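Local coordinates for protein putative ABC transporter (PDB 4PE6) that probably acts as the solute-binding component of an ABC transporter, capturing a small sugar-like ligand such as a sugar acid for uptake, at residues A[207-220]-A[231-244]. Numbering follows the deposited sequence.
Sequences VDAVIGCGDGYGVA and PAVTFETNGRALSY
Tyr-217 and Glu-236 illustrate how the helix start after one parallel strand and the loop after its neighbour can lock together. From Tyr-217 CB, which presses on Glu-236 OE1, the side chain runs out with CG anti to the backbone N (chi1 -180°), laying the ring against helix 239-244. Tyr-217 CD1 lies 3.8 Å from Tyr-244 CB, and the ring turns its edge to the Tyr-244 face in a T-shaped pair. CE1 and CZ meet Arg-240 CG, and CZ, CE2 and more distantly CD2 meet Arg-240 CD, which sits over one face, 3.8 Å from the Tyr-217 centroid, a CH-pi contact, while the guanidinium continues to a salt bridge with Asp-306. Even the Tyr-217 hydroxyl oxygen still borders Arg-240 CD.

Glu-236, bent at chi2 (86°), folds its carboxylate back to the start of helix 216-220, where the syn lone pair of OE1 accepts from Tyr-217 N at 2.9 Å. The helix's N-terminal end would probably favour the charged carboxylate. Nearby, Thr-234 OG1 accepts from Gly-212 N (2.9 Å), and Thr-234 O takes weak bonds from Asp-215 N and Gly-216 N. A water joins Val-210 O, Thr-234 N and Asp-215 OD1. Farther back, Val-210 N donates almost straight to Ala-232 O (2.8 Å).

Strand 209-211, helix 216-226 and strand 232-235 form a beta-alpha-beta unit of the periplasmic binding protein fold; its first strand-to-helix loop bears Cys-213, disulfide-linked to Cys-188 of the ligand pocket.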
loop_
_atom_site.group_PDB
_atom_site.type_symbol
_atom_site.label_atom_id
_atom_site.label_comp_id
_atom_site.label_asym_id
_atom_site.label_seq_id
_atom_site.Cartn_x
_atom_site.Cartn_y
_atom_site.Cartn_z
ATOM N N VAL A 207 -10.720 -10.662 -22.695
ATOM C CA VAL A 207 -9.686 -10.415 -21.695
ATOM C C VAL A 207 -9.697 -11.542 -20.677
ATOM O O VAL A 207 -10.682 -11.743 -20.007
ATOM C CB VAL A 207 -9.933 -9.063 -20.984
ATOM C CG1 VAL A 207 -8.913 -8.847 -19.876
ATOM C CG2 VAL A 207 -9.874 -7.923 -21.995
ATOM N N ASP A 208 -8.579 -12.246 -20.532
ATOM C CA ASP A 208 -8.493 -13.385 -19.613
ATOM C C ASP A 208 -8.095 -12.989 -18.187
ATOM O O ASP A 208 -8.471 -13.649 -17.203
ATOM C CB ASP A 208 -7.528 -14.402 -20.197
ATOM C CG ASP A 208 -7.959 -14.846 -21.585
ATOM O OD1 ASP A 208 -9.000 -15.511 -21.652
ATOM O OD2 ASP A 208 -7.310 -14.494 -22.601
ATOM N N ALA A 209 -7.343 -11.913 -18.065
ATOM C CA ALA A 209 -6.929 -11.446 -16.756
ATOM C C ALA A 209 -6.689 -9.949 -16.733
ATOM O O ALA A 209 -6.294 -9.363 -17.738
ATOM C CB ALA A 209 -5.669 -12.177 -16.315
ATOM N N VAL A 210 -6.870 -9.363 -15.556
ATOM C CA VAL A 210 -6.508 -7.982 -15.328
ATOM C C VAL A 210 -5.580 -7.887 -14.134
ATOM O O VAL A 210 -5.983 -8.148 -12.995
ATOM C CB VAL A 210 -7.743 -7.101 -15.124
ATOM C CG1 VAL A 210 -7.322 -5.651 -14.978
ATOM C CG2 VAL A 210 -8.704 -7.297 -16.288
ATOM N N ILE A 211 -4.324 -7.541 -14.419
ATOM C CA ILE A 211 -3.279 -7.457 -13.416
ATOM C C ILE A 211 -3.238 -6.018 -12.930
ATOM O O ILE A 211 -2.791 -5.104 -13.650
ATOM C CB ILE A 211 -1.912 -7.884 -13.980
ATOM C CG1 ILE A 211 -1.968 -9.339 -14.456
ATOM C CG2 ILE A 211 -0.835 -7.740 -12.922
ATOM C CD1 ILE A 211 -0.691 -9.843 -15.101
ATOM N N GLY A 212 -3.715 -5.821 -11.713
ATOM C CA GLY A 212 -3.853 -4.497 -11.171
ATOM C C GLY A 212 -3.244 -4.319 -9.812
ATOM O O GLY A 212 -2.426 -5.137 -9.361
ATOM N N CYS A 213 -3.674 -3.240 -9.161
ATOM C CA CYS A 213 -3.211 -2.847 -7.842
ATOM C C CYS A 213 -4.426 -2.785 -6.917
ATOM O O CYS A 213 -5.076 -1.744 -6.823
ATOM C CB CYS A 213 -2.551 -1.472 -7.906
ATOM S SG CYS A 213 -1.938 -0.877 -6.322
ATOM N N GLY A 214 -4.754 -3.910 -6.294
ATOM C CA GLY A 214 -5.859 -3.985 -5.338
ATOM C C GLY A 214 -7.120 -3.307 -5.862
ATOM O O GLY A 214 -7.724 -2.497 -5.178
ATOM N N ASP A 215 -7.521 -3.636 -7.080
ATOM C CA ASP A 215 -8.610 -2.930 -7.742
ATOM C C ASP A 215 -9.607 -3.871 -8.394
ATOM O O ASP A 215 -10.499 -3.420 -9.127
ATOM C CB ASP A 215 -8.010 -2.020 -8.811
ATOM C CG ASP A 215 -7.019 -2.755 -9.690
ATOM O OD1 ASP A 215 -7.193 -3.986 -9.845
ATOM O OD2 ASP A 215 -6.058 -2.122 -10.213
ATOM N N GLY A 216 -9.463 -5.166 -8.125
ATOM C CA GLY A 216 -10.239 -6.202 -8.812
ATOM C C GLY A 216 -11.754 -6.093 -8.678
ATOM O O GLY A 216 -12.484 -6.539 -9.559
ATOM N N TYR A 217 -12.248 -5.511 -7.589
ATOM C CA TYR A 217 -13.718 -5.385 -7.415
ATOM C C TYR A 217 -14.239 -4.389 -8.440
ATOM O O TYR A 217 -15.240 -4.638 -9.077
ATOM C CB TYR A 217 -14.096 -4.946 -5.993
ATOM C CG TYR A 217 -15.589 -4.809 -5.755
ATOM C CD1 TYR A 217 -16.361 -5.899 -5.381
ATOM C CD2 TYR A 217 -16.228 -3.577 -5.924
ATOM C CE1 TYR A 217 -17.735 -5.763 -5.166
ATOM C CE2 TYR A 217 -17.585 -3.441 -5.728
ATOM C CZ TYR A 217 -18.327 -4.535 -5.344
ATOM O OH TYR A 217 -19.666 -4.378 -5.139
ATOM N N GLY A 218 -13.537 -3.274 -8.604
ATOM C CA GLY A 218 -13.884 -2.259 -9.604
ATOM C C GLY A 218 -13.734 -2.757 -11.025
ATOM O O GLY A 218 -14.557 -2.472 -11.890
ATOM N N VAL A 219 -12.678 -3.513 -11.271
ATOM C CA VAL A 219 -12.480 -4.131 -12.570
ATOM C C VAL A 219 -13.668 -5.075 -12.881
ATOM O O VAL A 219 -14.296 -5.018 -13.959
ATOM C CB VAL A 219 -11.096 -4.833 -12.594
ATOM C CG1 VAL A 219 -10.932 -5.722 -13.822
ATOM C CG2 VAL A 219 -9.996 -3.779 -12.541
ATOM N N ALA A 220 -14.048 -5.875 -11.897
ATOM C CA ALA A 220 -15.174 -6.781 -12.062
ATOM C C ALA A 220 -16.471 -6.025 -12.444
ATOM O O ALA A 220 -17.164 -6.434 -13.362
ATOM C CB ALA A 220 -15.362 -7.612 -10.799
ATOM N N PRO A 231 -12.917 -11.714 -15.623
ATOM C CA PRO A 231 -11.596 -12.377 -15.726
ATOM C C PRO A 231 -10.946 -12.652 -14.388
ATOM O O PRO A 231 -11.504 -12.310 -13.359
ATOM C CB PRO A 231 -10.760 -11.350 -16.498
ATOM C CG PRO A 231 -11.350 -10.047 -16.094
ATOM C CD PRO A 231 -12.829 -10.280 -15.955
ATOM N N ALA A 232 -9.750 -13.260 -14.388
ATOM C CA ALA A 232 -8.941 -13.293 -13.166
ATOM C C ALA A 232 -8.541 -11.866 -12.830
ATOM O O ALA A 232 -8.064 -11.136 -13.694
ATOM C CB ALA A 232 -7.701 -14.177 -13.338
ATOM N N VAL A 233 -8.771 -11.452 -11.592
ATOM C CA VAL A 233 -8.448 -10.094 -11.155
ATOM C C VAL A 233 -7.585 -10.075 -9.895
ATOM O O VAL A 233 -7.355 -11.104 -9.237
ATOM C CB VAL A 233 -9.731 -9.242 -10.924
ATOM C CG1 VAL A 233 -10.492 -9.045 -12.227
ATOM C CG2 VAL A 233 -10.635 -9.877 -9.883
ATOM N N THR A 234 -7.094 -8.890 -9.561
ATOM C CA THR A 234 -6.299 -8.679 -8.361
ATOM C C THR A 234 -7.156 -7.862 -7.415
ATOM O O THR A 234 -7.283 -6.659 -7.576
ATOM C CB THR A 234 -4.986 -7.943 -8.678
ATOM O OG1 THR A 234 -5.256 -6.721 -9.387
ATOM C CG2 THR A 234 -4.079 -8.821 -9.519
ATOM N N PHE A 235 -7.787 -8.537 -6.451
ATOM C CA PHE A 235 -8.718 -7.880 -5.571
ATOM C C PHE A 235 -8.059 -6.988 -4.545
ATOM O O PHE A 235 -6.949 -7.246 -4.089
ATOM C CB PHE A 235 -9.538 -8.922 -4.802
ATOM C CG PHE A 235 -10.593 -9.570 -5.627
ATOM C CD1 PHE A 235 -11.653 -8.819 -6.118
ATOM C CD2 PHE A 235 -10.555 -10.925 -5.888
ATOM C CE1 PHE A 235 -12.642 -9.408 -6.877
ATOM C CE2 PHE A 235 -11.557 -11.519 -6.648
ATOM C CZ PHE A 235 -12.594 -10.756 -7.137
ATOM N N GLU A 236 -8.822 -5.976 -4.157
ATOM C CA GLU A 236 -8.676 -5.294 -2.863
ATOM C C GLU A 236 -8.593 -6.324 -1.747
ATOM O O GLU A 236 -9.278 -7.351 -1.800
ATOM C CB GLU A 236 -9.906 -4.423 -2.575
ATOM C CG GLU A 236 -10.113 -3.246 -3.511
ATOM C CD GLU A 236 -10.868 -3.567 -4.785
ATOM O OE1 GLU A 236 -11.096 -4.752 -5.089
ATOM O OE2 GLU A 236 -11.217 -2.612 -5.505
ATOM N N THR A 237 -7.813 -6.027 -0.719
ATOM C CA THR A 237 -7.752 -6.850 0.485
ATOM C C THR A 237 -8.729 -6.289 1.509
ATOM O O THR A 237 -8.434 -6.248 2.697
ATOM C CB THR A 237 -6.328 -6.863 1.065
ATOM O OG1 THR A 237 -5.835 -5.521 1.126
ATOM C CG2 THR A 237 -5.407 -7.729 0.199
ATOM N N ASN A 238 -9.897 -5.831 1.044
ATOM C CA ASN A 238 -10.873 -5.256 1.947
ATOM C C ASN A 238 -12.062 -6.206 2.129
ATOM O O ASN A 238 -12.148 -7.235 1.460
ATOM C CB ASN A 238 -11.293 -3.828 1.520
ATOM C CG ASN A 238 -12.129 -3.770 0.252
ATOM O OD1 ASN A 238 -12.513 -4.781 -0.336
ATOM N ND2 ASN A 238 -12.424 -2.553 -0.178
ATOM N N GLY A 239 -12.946 -5.867 3.055
ATOM C CA GLY A 239 -14.109 -6.712 3.350
ATOM C C GLY A 239 -15.016 -6.951 2.156
ATOM O O GLY A 239 -15.513 -8.054 1.962
ATOM N N ARG A 240 -15.243 -5.915 1.359
ATOM C CA ARG A 240 -16.173 -6.000 0.235
ATOM C C ARG A 240 -15.660 -6.934 -0.873
ATOM O O ARG A 240 -16.430 -7.721 -1.445
ATOM C CB ARG A 240 -16.421 -4.603 -0.341
ATOM C CG ARG A 240 -17.324 -4.580 -1.576
ATOM C CD ARG A 240 -17.518 -3.165 -2.090
ATOM N NE ARG A 240 -18.158 -2.322 -1.078
ATOM C CZ ARG A 240 -17.550 -1.404 -0.333
ATOM N NH1 ARG A 240 -16.236 -1.149 -0.460
ATOM N NH2 ARG A 240 -18.264 -0.728 0.555
ATOM N N ALA A 241 -14.368 -6.852 -1.180
ATOM C CA ALA A 241 -13.802 -7.671 -2.262
ATOM C C ALA A 241 -13.726 -9.146 -1.859
ATOM O O ALA A 241 -14.054 -10.045 -2.648
ATOM C CB ALA A 241 -12.432 -7.168 -2.660
ATOM N N LEU A 242 -13.286 -9.388 -0.626
ATOM C CA LEU A 242 -13.248 -10.753 -0.084
ATOM C C LEU A 242 -14.620 -11.427 -0.092
ATOM O O LEU A 242 -14.743 -12.586 -0.496
ATOM C CB LEU A 242 -12.653 -10.754 1.319
ATOM C CG LEU A 242 -11.133 -10.948 1.415
ATOM C CD1 LEU A 242 -10.344 -10.418 0.231
ATOM C CD2 LEU A 242 -10.631 -10.304 2.703
ATOM N N SER A 243 -15.644 -10.686 0.320
ATOM C CA SER A 243 -17.020 -11.176 0.290
ATOM C C SER A 243 -17.519 -11.446 -1.132
ATOM O O SER A 243 -18.242 -12.423 -1.366
ATOM C CB SER A 243 -17.965 -10.180 0.976
ATOM O OG SER A 243 -17.484 -9.797 2.260
ATOM N N TYR A 244 -17.170 -10.567 -2.069
ATOM C CA TYR A 244 -17.561 -10.735 -3.466
ATOM C C TYR A 244 -16.898 -11.985 -4.046
ATOM O O TYR A 244 -17.536 -12.773 -4.757
ATOM C CB TYR A 244 -17.187 -9.486 -4.274
ATOM C CG TYR A 244 -17.401 -9.616 -5.763
ATOM C CD1 TYR A 244 -18.654 -9.377 -6.336
ATOM C CD2 TYR A 244 -16.351 -9.990 -6.603
ATOM C CE1 TYR A 244 -18.843 -9.496 -7.704
ATOM C CE2 TYR A 244 -16.536 -10.116 -7.964
ATOM C CZ TYR A 244 -17.776 -9.870 -8.510
ATOM O OH TYR A 244 -17.944 -9.999 -9.859
HETATM O O HOH W 1 -7.623 -6.470 -11.190
#